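Side-chain contacts in ADP-ribosylglycohydrolase (Thermus thermophilus, PDB 2YZV), which belongs to the ADP-ribosylglycohydrolase family and has an all-helical fold that carries two magnesium ions: residues A228-A231 with F232-R236; L188-E191 with P192-G195; D22-G25 with A26-E29. All coordinates share one frame; numbering follows the deposited sequence.

Interaction 1 of 3, residues A228-A231 with F232-R236; sequences ALWA and FARGR
Trp230 and Arg234, one helical turn apart, meet where the methylene CG of the arginine comes up against the indole, 3.6 Å from NE1. The contact is oblique to the ring, and the guanidinium plane stands at 85° to the indole, so this is no stack. A water lies in the indole plane at its edge and accepts from both Trp230 NE1, at 3.2 Å, and Arg234 NE, at 3.0 Å, bridging the two side chains. With chi1 at -56°, Arg234 CG sits beside its own backbone N, close to Trp230 O, and the bend at chi2 swings NE toward the water; NH2 goes on to Trp211 O. In the backbone, Arg234 N donates to Trp230 O at 2.9 Å, one of four successive i to i+4 bonds. The last, Gly235 N to Ala231 O, is made where the chain leaves helical geometry. Small Ala228 and Ala231 let helix 252-267 come close through Val258 and Tyr259. Phe232, buried, meets Tyr266 edge-to-face and Lys184 by a cation-pi contact. Helix 221-234 thus ends packed among helices 184-189, 238-246 and 252-267, with Trp230 and Arg234 both touching Leu244.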
ATOM      1  N   ALA A 228      -0.254  10.052  -2.218  1.00  7.94           N
ATOM      2  CA  ALA A 228      -1.347   9.418  -1.496  1.00  9.04           C
ATOM      3  C   ALA A 228      -1.820  10.342  -0.378  1.00  8.78           C
ATOM      4  O   ALA A 228      -3.020  10.484  -0.146  1.00  9.12           O
ATOM      5  CB  ALA A 228      -0.889   8.080  -0.917  1.00  9.63           C
ATOM      6  N   LEU A 229      -0.874  10.979   0.308  1.00  9.42           N
ATOM      7  CA  LEU A 229      -1.222  11.890   1.391  1.00  9.34           C
ATOM      8  C   LEU A 229      -1.979  13.107   0.857  1.00  9.09           C
ATOM      9  O   LEU A 229      -2.894  13.607   1.505  1.00  9.01           O
ATOM     10  CB  LEU A 229       0.036  12.334   2.144  1.00  9.10           C
ATOM     11  CG  LEU A 229       0.650  11.271   3.059  1.00  9.76           C
ATOM     12  CD1 LEU A 229       1.973  11.772   3.618  1.00  9.52           C
ATOM     13  CD2 LEU A 229      -0.320  10.950   4.196  1.00 12.38           C
ATOM     14  N   TRP A 230      -1.597  13.583  -0.323  1.00 10.13           N
ATOM     15  CA  TRP A 230      -2.275  14.722  -0.928  1.00  9.54           C
ATOM     16  C   TRP A 230      -3.729  14.359  -1.232  1.00  8.87           C
ATOM     17  O   TRP A 230      -4.649  15.108  -0.912  1.00  8.33           O
ATOM     18  CB  TRP A 230      -1.567  15.118  -2.226  1.00  8.97           C
ATOM     19  CG  TRP A 230      -2.380  16.011  -3.102  1.00 10.35           C
ATOM     20  CD1 TRP A 230      -2.593  17.353  -2.943  1.00 11.88           C
ATOM     21  CD2 TRP A 230      -3.127  15.619  -4.258  1.00 11.99           C
ATOM     22  NE1 TRP A 230      -3.428  17.819  -3.932  1.00 13.26           N
ATOM     23  CE2 TRP A 230      -3.773  16.775  -4.752  1.00 12.01           C
ATOM     24  CE3 TRP A 230      -3.317  14.399  -4.925  1.00 11.75           C
ATOM     25  CZ2 TRP A 230      -4.597  16.750  -5.886  1.00 12.56           C
ATOM     26  CZ3 TRP A 230      -4.137  14.373  -6.054  1.00 12.97           C
ATOM     27  CH2 TRP A 230      -4.766  15.544  -6.520  1.00 13.77           C
ATOM     28  N   ALA A 231      -3.931  13.199  -1.852  1.00  8.90           N
ATOM     29  CA  ALA A 231      -5.274  12.750  -2.205  1.00  9.24           C
ATOM     30  C   ALA A 231      -6.119  12.555  -0.956  1.00  9.50           C
ATOM     31  O   ALA A 231      -7.318  12.841  -0.949  1.00 10.30           O
ATOM     32  CB  ALA A 231      -5.197  11.446  -3.002  1.00  8.75           C
ATOM     33  N   PHE A 232      -5.487  12.065   0.106  1.00  9.77           N
ATOM     34  CA  PHE A 232      -6.186  11.842   1.364  1.00  8.64           C
ATOM     35  C   PHE A 232      -6.575  13.187   1.980  1.00 10.78           C
ATOM     36  O   PHE A 232      -7.687  13.354   2.481  1.00 11.67           O
ATOM     37  CB  PHE A 232      -5.287  11.040   2.318  1.00  9.99           C
ATOM     38  CG  PHE A 232      -5.918  10.738   3.652  1.00  9.24           C
ATOM     39  CD1 PHE A 232      -7.134  10.064   3.731  1.00 11.67           C
ATOM     40  CD2 PHE A 232      -5.274  11.096   4.832  1.00 10.77           C
ATOM     41  CE1 PHE A 232      -7.700   9.750   4.972  1.00 10.81           C
ATOM     42  CE2 PHE A 232      -5.828  10.790   6.077  1.00 10.67           C
ATOM     43  CZ  PHE A 232      -7.046  10.114   6.146  1.00 10.23           C
ATOM     44  N   ALA A 233      -5.664  14.149   1.918  1.00  9.50           N
ATOM     45  CA  ALA A 233      -5.925  15.472   2.479  1.00 11.33           C
ATOM     46  C   ALA A 233      -7.041  16.219   1.751  1.00 12.36           C
ATOM     47  O   ALA A 233      -7.882  16.864   2.383  1.00 14.04           O
ATOM     48  CB  ALA A 233      -4.650  16.302   2.456  1.00 12.31           C
ATOM     49  N   ARG A 234      -7.060  16.128   0.424  1.00 12.22           N
ATOM     50  CA  ARG A 234      -8.063  16.845  -0.355  1.00 12.61           C
ATOM     51  C   ARG A 234      -9.392  16.119  -0.546  1.00 13.60           C
ATOM     52  O   ARG A 234     -10.426  16.762  -0.722  1.00 15.10           O
ATOM     53  CB  ARG A 234      -7.490  17.228  -1.722  1.00 13.01           C
ATOM     54  CG  ARG A 234      -6.206  18.045  -1.653  1.00 12.77           C
ATOM     55  CD  ARG A 234      -6.343  19.254  -0.732  1.00 13.03           C
ATOM     56  NE  ARG A 234      -5.082  19.981  -0.638  1.00 11.18           N
ATOM     57  CZ  ARG A 234      -4.731  20.738   0.398  1.00 10.70           C
ATOM     58  NH1 ARG A 234      -5.552  20.872   1.430  1.00 12.56           N
ATOM     59  NH2 ARG A 234      -3.546  21.335   0.408  1.00 11.59           N
ATOM     60  N   GLY A 235      -9.370  14.790  -0.526  1.00 13.45           N
ATOM     61  CA  GLY A 235     -10.601  14.040  -0.693  1.00 14.15           C
ATOM     62  C   GLY A 235     -11.456  14.126   0.557  1.00 15.21           C
ATOM     63  O   GLY A 235     -10.949  13.982   1.667  1.00 16.18           O
ATOM     64  N   ARG A 236     -12.753  14.368   0.382  1.00 16.25           N
ATOM     65  CA  ARG A 236     -13.670  14.473   1.514  1.00 17.28           C
ATOM     66  C   ARG A 236     -14.233  13.114   1.928  1.00 17.58           C
ATOM     67  O   ARG A 236     -14.795  12.965   3.014  1.00 18.90           O
ATOM     68  CB  ARG A 236     -14.797  15.449   1.173  1.00 19.28           C
ATOM     69  CG  ARG A 236     -14.316  16.889   1.073  1.00 22.05           C
ATOM     70  CD  ARG A 236     -15.364  17.786   0.440  1.00 24.73           C
ATOM     71  NE  ARG A 236     -15.542  17.485  -0.977  1.00 27.60           N
ATOM     72  CZ  ARG A 236     -16.459  18.052  -1.755  1.00 29.63           C
ATOM     73  NH1 ARG A 236     -17.290  18.955  -1.254  1.00 31.77           N
ATOM     74  NH2 ARG A 236     -16.542  17.717  -3.035  1.00 30.85           N
TER
HETATM   75  O   HOH W   1      -3.702  20.892  -3.167  1.00 19.45           O

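Interaction 2 of 3, residues L188-E191 with P192-G195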
ATOM      1  N   LEU A 188      -2.051  13.587   9.115  1.00 10.93           N
ATOM      2  CA  LEU A 188      -1.287  14.480   8.250  1.00 10.30           C
ATOM      3  C   LEU A 188      -0.196  15.262   8.979  1.00 10.86           C
ATOM      4  O   LEU A 188       0.789  15.661   8.368  1.00 11.21           O
ATOM      5  CB  LEU A 188      -2.236  15.447   7.532  1.00 10.76           C
ATOM      6  CG  LEU A 188      -3.285  14.760   6.654  1.00 11.10           C
ATOM      7  CD1 LEU A 188      -4.245  15.801   6.091  1.00 13.52           C
ATOM      8  CD2 LEU A 188      -2.591  13.991   5.529  1.00 15.02           C
ATOM      9  N   ALA A 189      -0.358  15.469  10.284  1.00 11.09           N
ATOM     10  CA  ALA A 189       0.639  16.208  11.050  1.00 11.12           C
ATOM     11  C   ALA A 189       1.925  15.395  11.213  1.00 11.60           C
ATOM     12  O   ALA A 189       2.998  15.964  11.406  1.00 13.22           O
ATOM     13  CB  ALA A 189       0.073  16.606  12.412  1.00 11.53           C
ATOM     14  N   LEU A 190       1.811  14.067  11.142  1.00 10.92           N
ATOM     15  CA  LEU A 190       2.980  13.189  11.229  1.00 11.99           C
ATOM     16  C   LEU A 190       3.935  13.611  12.342  1.00 13.99           C
ATOM     17  O   LEU A 190       5.154  13.566  12.172  1.00 13.68           O
ATOM     18  CB  LEU A 190       3.722  13.216   9.886  1.00 11.59           C
ATOM     19  CG  LEU A 190       2.938  12.626   8.707  1.00 11.00           C
ATOM     20  CD1 LEU A 190       3.426  13.189   7.378  1.00 12.45           C
ATOM     21  CD2 LEU A 190       3.079  11.109   8.738  1.00 13.04           C
ATOM     22  N   GLU A 191       3.371  13.992  13.482  1.00 16.65           N
ATOM     23  CA  GLU A 191       4.149  14.479  14.618  1.00 17.56           C
ATOM     24  C   GLU A 191       5.421  13.718  15.015  1.00 16.91           C
ATOM     25  O   GLU A 191       6.471  14.328  15.201  1.00 16.74           O
ATOM     26  CB  GLU A 191       3.232  14.625  15.837  1.00 21.75           C
ATOM     27  CG  GLU A 191       3.860  15.378  16.996  1.00 27.03           C
ATOM     28  CD  GLU A 191       2.844  15.760  18.051  1.00 30.78           C
ATOM     29  OE1 GLU A 191       2.194  14.851  18.612  1.00 33.77           O
ATOM     30  OE2 GLU A 191       2.694  16.972  18.318  1.00 32.35           O
ATOM     31  N   PRO A 192       5.354  12.386  15.146  1.00 16.54           N
ATOM     32  CA  PRO A 192       6.569  11.655  15.529  1.00 17.24           C
ATOM     33  C   PRO A 192       7.723  11.711  14.527  1.00 16.70           C
ATOM     34  O   PRO A 192       8.854  11.345  14.851  1.00 18.38           O
ATOM     35  CB  PRO A 192       6.060  10.233  15.756  1.00 18.75           C
ATOM     36  CG  PRO A 192       4.906  10.137  14.815  1.00 21.19           C
ATOM     37  CD  PRO A 192       4.213  11.465  15.004  1.00 19.00           C
ATOM     38  N   PHE A 193       7.443  12.175  13.315  1.00 14.82           N
ATOM     39  CA  PHE A 193       8.467  12.258  12.282  1.00 15.55           C
ATOM     40  C   PHE A 193       8.985  13.678  12.075  1.00 17.60           C
ATOM     41  O   PHE A 193       9.951  13.895  11.338  1.00 16.64           O
ATOM     42  CB  PHE A 193       7.913  11.689  10.974  1.00 13.06           C
ATOM     43  CG  PHE A 193       7.537  10.244  11.070  1.00 12.70           C
ATOM     44  CD1 PHE A 193       8.522   9.261  11.107  1.00 12.52           C
ATOM     45  CD2 PHE A 193       6.204   9.866  11.179  1.00 12.84           C
ATOM     46  CE1 PHE A 193       8.183   7.916  11.255  1.00 11.98           C
ATOM     47  CE2 PHE A 193       5.854   8.524  11.330  1.00 12.79           C
ATOM     48  CZ  PHE A 193       6.843   7.549  11.368  1.00 13.11           C
ATOM     49  N   ARG A 194       8.348  14.641  12.735  1.00 19.32           N
ATOM     50  CA  ARG A 194       8.763  16.033  12.624  1.00 21.52           C
ATOM     51  C   ARG A 194      10.101  16.201  13.340  1.00 22.31           C
ATOM     52  O   ARG A 194      10.225  15.890  14.525  1.00 23.93           O
ATOM     53  CB  ARG A 194       7.709  16.959  13.247  1.00 22.58           C
ATOM     54  CG  ARG A 194       6.284  16.710  12.749  1.00 25.50           C
ATOM     55  CD  ARG A 194       6.190  16.741  11.228  1.00 28.60           C
ATOM     56  NE  ARG A 194       6.306  18.091  10.681  1.00 29.90           N
ATOM     57  CZ  ARG A 194       5.342  19.006  10.739  1.00 32.04           C
ATOM     58  NH1 ARG A 194       4.183  18.723  11.319  1.00 31.70           N
ATOM     59  NH2 ARG A 194       5.539  20.209  10.214  1.00 33.06           N
ATOM     60  N   GLY A 195      11.100  16.682  12.605  1.00 23.11           N
ATOM     61  CA  GLY A 195      12.418  16.875  13.183  1.00 24.85           C
ATOM     62  C   GLY A 195      13.245  15.603  13.227  1.00 24.56           C
ATOM     63  O   GLY A 195      14.384  15.615  13.694  1.00 26.18           O
TER
HETATM   64  O   HOH W   2       8.482  15.155  16.818  1.00 35.38           O
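Leu190 and Phe193 meet across a short 3-10 turn that follows the end of helix 184-189, in the all-helical fold of this family. Leu190 leaves the helix with positive phi, and its carbonyl then takes Phe193 N at 2.9 Å; a weak bond from Arg194 N reaches the same oxygen. Pro192 suits the turn because its ring restricts phi to a value the 3-10 geometry can use, and its nitrogen is not called on to donate.

The apolar side is closely packed. Leu190 CD2 lies 4.2 Å from Phe193 CD2, the two side chains inclined to each other, while Leu190 O lies near the plane of the phenyl ring at its edge. Val170 of helix 162-179 and Val206 of helix 200-209 touch both residues, and Trp173 meets the Phe193 ring edge-to-face. Large apolar groups therefore suit these two positions, which close the turn against two helices.

The looser part is at Glu191, which is exposed, its chain extended beyond CG; a water donates both to its carbonyl oxygen, at 2.7 Å, and to Arg194 O. Arg194 N also reaches Glu191 O, at 3.1 Å. Arg194 itself makes a close polar contact, its long chain folding back along the turn: bends at chi2 (-53°) and chi3 (-73°) carry CD to within 3.3 Å of Ala189 O. That same oxygen receives Arg194 NH1 at 3.0 Å, in the carbonyl plane and on a lone pair, although it lies 24° out of the guanidinium plane.

Interaction 3 of 3, residues D22-G25 with A26-E29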
ATOM      1  N   ASP A  22      -5.477  -0.303  -6.556  1.00  9.06           N
ATOM      2  CA  ASP A  22      -4.598  -0.926  -7.538  1.00  9.50           C
ATOM      3  C   ASP A  22      -5.388  -1.141  -8.834  1.00  7.88           C
ATOM      4  O   ASP A  22      -4.941  -0.756  -9.918  1.00  9.70           O
ATOM      5  CB  ASP A  22      -4.082  -2.258  -6.965  1.00  9.30           C
ATOM      6  CG  ASP A  22      -3.104  -2.982  -7.889  1.00 11.79           C
ATOM      7  OD1 ASP A  22      -2.692  -2.413  -8.916  1.00 15.93           O
ATOM      8  OD2 ASP A  22      -2.744  -4.135  -7.569  1.00 11.74           O
ATOM      9  N   ALA A  23      -6.576  -1.731  -8.716  1.00  9.97           N
ATOM     10  CA  ALA A  23      -7.415  -2.001  -9.881  1.00  8.37           C
ATOM     11  C   ALA A  23      -7.805  -0.729 -10.635  1.00  8.81           C
ATOM     12  O   ALA A  23      -7.714  -0.675 -11.863  1.00 10.44           O
ATOM     13  CB  ALA A  23      -8.671  -2.758  -9.456  1.00 10.03           C
ATOM     14  N   LEU A  24      -8.251   0.290  -9.908  1.00  9.26           N
ATOM     15  CA  LEU A  24      -8.640   1.544 -10.548  1.00 10.60           C
ATOM     16  C   LEU A  24      -7.465   2.256 -11.204  1.00 10.96           C
ATOM     17  O   LEU A  24      -7.552   2.680 -12.358  1.00 12.05           O
ATOM     18  CB  LEU A  24      -9.288   2.481  -9.527  1.00 12.03           C
ATOM     19  CG  LEU A  24     -10.739   2.174  -9.165  1.00 14.21           C
ATOM     20  CD1 LEU A  24     -11.141   2.977  -7.936  1.00 14.35           C
ATOM     21  CD2 LEU A  24     -11.646   2.511 -10.348  1.00 14.80           C
ATOM     22  N   GLY A  25      -6.366   2.381 -10.466  1.00  9.66           N
ATOM     23  CA  GLY A  25      -5.186   3.054 -10.983  1.00  8.74           C
ATOM     24  C   GLY A  25      -4.551   2.347 -12.166  1.00  9.42           C
ATOM     25  O   GLY A  25      -3.998   2.993 -13.056  1.00 10.22           O
ATOM     26  N   ALA A  26      -4.634   1.020 -12.176  1.00  9.50           N
ATOM     27  CA  ALA A  26      -4.061   0.230 -13.260  1.00  9.45           C
ATOM     28  C   ALA A  26      -4.653   0.633 -14.608  1.00 10.48           C
ATOM     29  O   ALA A  26      -4.005   0.491 -15.646  1.00 10.78           O
ATOM     30  CB  ALA A  26      -4.302  -1.257 -13.007  1.00 11.40           C
ATOM     31  N   GLN A  27      -5.880   1.148 -14.586  1.00 10.76           N
ATOM     32  CA  GLN A  27      -6.563   1.557 -15.811  1.00 10.62           C
ATOM     33  C   GLN A  27      -5.841   2.676 -16.545  1.00 11.65           C
ATOM     34  O   GLN A  27      -5.939   2.782 -17.770  1.00 12.35           O
ATOM     35  CB  GLN A  27      -8.001   1.989 -15.496  1.00 10.83           C
ATOM     36  CG  GLN A  27      -8.821   0.894 -14.832  1.00 13.09           C
ATOM     37  CD  GLN A  27     -10.214   1.336 -14.413  1.00 16.12           C
ATOM     38  OE1 GLN A  27     -10.925   0.599 -13.733  1.00 17.36           O
ATOM     39  NE2 GLN A  27     -10.610   2.538 -14.818  1.00 18.68           N
ATOM     40  N   VAL A  28      -5.118   3.512 -15.806  1.00 11.32           N
ATOM     41  CA  VAL A  28      -4.400   4.622 -16.422  1.00 12.70           C
ATOM     42  C   VAL A  28      -2.910   4.636 -16.119  1.00 11.85           C
ATOM     43  O   VAL A  28      -2.262   5.675 -16.217  1.00 11.88           O
ATOM     44  CB  VAL A  28      -4.996   5.973 -15.996  1.00 15.10           C
ATOM     45  CG1 VAL A  28      -6.392   6.131 -16.580  1.00 17.03           C
ATOM     46  CG2 VAL A  28      -5.039   6.061 -14.483  1.00 14.43           C
ATOM     47  N   GLU A  29      -2.364   3.482 -15.755  1.00 13.46           N
ATOM     48  CA  GLU A  29      -0.942   3.400 -15.458  1.00 15.02           C
ATOM     49  C   GLU A  29      -0.112   3.833 -16.663  1.00 14.36           C
ATOM     50  O   GLU A  29      -0.361   3.395 -17.786  1.00 16.22           O
ATOM     51  CB  GLU A  29      -0.562   1.972 -15.051  1.00 17.74           C
ATOM     52  CG  GLU A  29       0.940   1.730 -14.984  1.00 22.19           C
ATOM     53  CD  GLU A  29       1.299   0.410 -14.333  1.00 25.49           C
ATOM     54  OE1 GLU A  29       0.504  -0.548 -14.442  1.00 26.63           O
ATOM     55  OE2 GLU A  29       2.386   0.324 -13.721  1.00 29.27           O
TER
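The carboxamide of Gln27 is the flat group that meets the preceding helical turn: its CD lies 3.6 Å from Leu24 O, and OE1 approaches Leu24 CD2 at 4.0 Å. Leu24 and Gln27 run side by side and point the same way. With chi1 at -59°, Gln27 CG is placed beside its own backbone N and close to the carbonyl oxygens of Ala23 and Leu24, and the chain extends from there. The ends of the amide are used elsewhere: OE1 takes Lys43 N, and NE2 donates to Glu41 O, so a glutamine, with both a donor and an acceptor, suits this place. The other flat group, the carboxylate of Asp22, comes back toward the following residues but spends its oxygens elsewhere, OD1 on Thr56 OG1 and OD2 on Thr59 OG1.

The backbone tightens as the helix ends. Ala26 N still bonds to Asp22 O, four residues back, at 2.9 Å, but Gln27 N reaches Leu24 O at 3.2 Å and Val28 N reaches Gly25 O at 3.0 Å, each only three residues back. Val28 CG2 rests 3.5 Å from Gly25 O. A type I turn from Ala26 to Glu29 then redirects the chain, bringing Glu29 against Asp253. Helix 4-26 thus ends beside the magnesium site, whose ligands are Thr56, Asp58, Asp251, Asp253 and Thr254; Asp22 is a second-shell partner of Thr56, and the Glu29 side chain lies near, about 4 Å from a magnesium ion.

From the N terminus the chain first meets interaction 3, at the end of helix 4-26 beside the magnesium ions, then interaction 2, after helix 184-189, and last interaction 1, at the end of helix 221-234. Each is a local turn at a helix terminus, and the three follow in series without nesting or crossing. Interactions 1 and 2 touch: Leu188 CD1 packs on Ala233 CB at 3.7 Å, and Leu188 also meets Leu229 and Phe232, tying helix 184-189 to helix 221-234. Interaction 3 stands apart, its centre about 30 Å from that of interaction 2, but helix 252-267 touches both it and interaction 1.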